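Local coordinates for protein endoglucanase (Clostridium thermocellum, PDB 2E4T) that hydrolyses internal beta-1,4-glucosidic linkages of cellulose and xyloglucan, through the family 44 catalytic module of a larger multidomain enzyme, at residues E441-L446 with I465-N470. Sequence-based numbering, arbitrary orientation. Where two conformers were deposited one is given.
Sequences EDDSKL and IDSSKN
With CG of D443 held between its backbone N and carbonyl carbon (chi1 65°), and the K469 chain bent at chi2 and again at chi4 (-57°), a carboxylate and an ammonium group meet between the start of strand 442-452 and the loop after strand 459-466. The result illustrates how one buried carboxylate can organise a turn. K469 NZ approaches D443 OD1 nearly along its C-O axis, 2.9 Å away in a salt bridge, and also donates to S468 OG at 2.6 Å. CG of K469 lies 3.3 Å from the same OD1, and its CE rests 3.4 Å from S444 OG. The second oxygen has a different task: S468 N donates to D443 OD2 over 3.2 Å at 165°, on the syn side but tilted from the carboxylate plane, while T16 OG1 of strand 8-22 supplies a further hydrogen bond. S467 OG stands 3.1 Å from OD2, at most a weak bond, and is also hydrogen-bonded to Y471 OH; it also accepts from K469 N, closing an ST turn. Elsewhere, L446 and I465 reach toward each other tip to tip, CD2 of L446 3.8 Å from CG2 of I465, and both touch L514 and Y471. A carboxylate-centred polar cluster and an apolar pair thus join strands 442-452 and 459-466, which are not neighbours in their sheet, at one end of the beta-sandwich domain that accompanies the TIM-like barrel.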
loop_
_atom_site.group_PDB
_atom_site.type_symbol
_atom_site.label_atom_id
_atom_site.label_comp_id
_atom_site.label_asym_id
_atom_site.label_seq_id
_atom_site.Cartn_x
_atom_site.Cartn_y
_atom_site.Cartn_z
ATOM N N GLU A 441 15.421 -0.735 20.650
ATOM C CA GLU A 441 16.823 -1.082 20.645
ATOM C C GLU A 441 17.115 -2.341 21.491
ATOM O O GLU A 441 18.299 -2.634 21.782
ATOM C CB GLU A 441 17.689 0.097 21.199
ATOM C CG GLU A 441 17.152 1.459 20.800
ATOM C CD GLU A 441 16.979 1.723 19.310
ATOM O OE1 GLU A 441 17.747 1.205 18.484
ATOM O OE2 GLU A 441 16.080 2.540 18.965
ATOM N N ASP A 442 16.065 -3.042 21.918
ATOM C CA ASP A 442 16.159 -4.060 22.964
ATOM C C ASP A 442 15.954 -5.442 22.377
ATOM O O ASP A 442 14.873 -5.707 21.836
ATOM C CB ASP A 442 15.078 -3.761 24.015
ATOM C CG ASP A 442 15.362 -4.501 25.323
ATOM O OD1 ASP A 442 15.918 -5.627 25.253
ATOM O OD2 ASP A 442 15.049 -3.997 26.422
ATOM N N ASP A 443 16.972 -6.312 22.437
ATOM C CA ASP A 443 16.862 -7.661 21.881
ATOM C C ASP A 443 16.370 -8.693 22.908
ATOM O O ASP A 443 16.425 -9.900 22.650
ATOM C CB ASP A 443 18.115 -8.097 21.144
ATOM C CG ASP A 443 19.280 -8.240 21.994
ATOM O OD1 ASP A 443 19.176 -8.065 23.217
ATOM O OD2 ASP A 443 20.356 -8.573 21.415
ATOM N N SER A 444 15.754 -8.248 24.012
ATOM C CA SER A 444 15.270 -9.222 25.005
ATOM C C SER A 444 14.242 -10.189 24.418
ATOM O O SER A 444 14.186 -11.350 24.834
ATOM C CB SER A 444 14.641 -8.468 26.176
ATOM O OG SER A 444 15.600 -7.720 26.863
ATOM N N LYS A 445 13.379 -9.703 23.523
ATOM C CA LYS A 445 12.440 -10.574 22.788
ATOM C C LYS A 445 12.790 -10.466 21.314
ATOM O O LYS A 445 12.841 -9.383 20.732
ATOM C CB LYS A 445 11.008 -10.155 23.032
ATOM C CG LYS A 445 10.607 -10.255 24.489
ATOM C CD LYS A 445 9.088 -10.275 24.669
ATOM C CE LYS A 445 8.661 -10.402 26.153
ATOM N NZ LYS A 445 7.191 -10.123 26.247
ATOM N N LEU A 446 13.059 -11.634 20.749
ATOM C CA LEU A 446 13.422 -11.727 19.326
ATOM C C LEU A 446 12.268 -12.389 18.588
ATOM O O LEU A 446 11.868 -13.515 18.916
ATOM C CB LEU A 446 14.706 -12.542 19.179
ATOM C CG LEU A 446 15.129 -12.886 17.761
ATOM C CD1 LEU A 446 15.383 -11.587 16.920
ATOM C CD2 LEU A 446 16.391 -13.734 17.785
ATOM N N ILE A 465 21.852 -18.058 16.330
ATOM C CA ILE A 465 21.547 -16.667 16.665
ATOM C C ILE A 465 22.708 -16.072 17.453
ATOM O O ILE A 465 23.160 -16.675 18.446
ATOM C CB ILE A 465 20.256 -16.598 17.464
ATOM C CG1 ILE A 465 19.106 -17.175 16.638
ATOM C CG2 ILE A 465 19.958 -15.158 17.882
ATOM C CD1 ILE A 465 17.858 -17.486 17.451
ATOM N N ASP A 466 23.162 -14.888 17.038
ATOM C CA ASP A 466 24.073 -14.076 17.816
ATOM C C ASP A 466 23.260 -12.977 18.493
ATOM O O ASP A 466 22.662 -12.156 17.784
ATOM C CB ASP A 466 25.135 -13.510 16.897
ATOM C CG ASP A 466 26.052 -14.561 16.291
ATOM O OD1 ASP A 466 26.221 -15.678 16.816
ATOM O OD2 ASP A 466 26.670 -14.231 15.263
ATOM N N SER A 467 23.220 -12.929 19.825
ATOM C CA SER A 467 22.432 -11.950 20.560
ATOM C C SER A 467 23.059 -11.591 21.842
ATOM O O SER A 467 23.864 -12.375 22.324
ATOM C CB SER A 467 21.072 -12.530 20.872
ATOM O OG SER A 467 20.364 -11.633 21.711
ATOM N N SER A 468 22.696 -10.456 22.449
ATOM C CA SER A 468 23.226 -10.155 23.795
ATOM C C SER A 468 22.517 -10.951 24.900
ATOM O O SER A 468 22.920 -10.901 26.063
ATOM C CB SER A 468 23.186 -8.663 24.109
ATOM O OG SER A 468 21.890 -8.276 24.511
ATOM N N LYS A 469 21.491 -11.701 24.528
ATOM C CA LYS A 469 20.684 -12.489 25.460
ATOM C C LYS A 469 20.893 -13.937 25.154
ATOM O O LYS A 469 21.225 -14.283 24.016
ATOM C CB LYS A 469 19.208 -12.148 25.235
ATOM C CG LYS A 469 18.992 -10.668 25.284
ATOM C CD LYS A 469 19.093 -10.129 26.732
ATOM C CE LYS A 469 18.881 -8.597 26.842
ATOM N NZ LYS A 469 19.827 -7.797 26.010
ATOM N N ASN A 470 20.668 -14.771 26.161
ATOM C CA ASN A 470 20.677 -16.208 25.990
ATOM C C ASN A 470 19.229 -16.713 26.026
ATOM O O ASN A 470 18.589 -16.822 27.058
ATOM C CB ASN A 470 21.446 -16.820 27.140
ATOM C CG ASN A 470 21.726 -18.263 26.899
ATOM O OD1 ASN A 470 21.430 -19.119 27.733
ATOM N ND2 ASN A 470 22.297 -18.558 25.734
#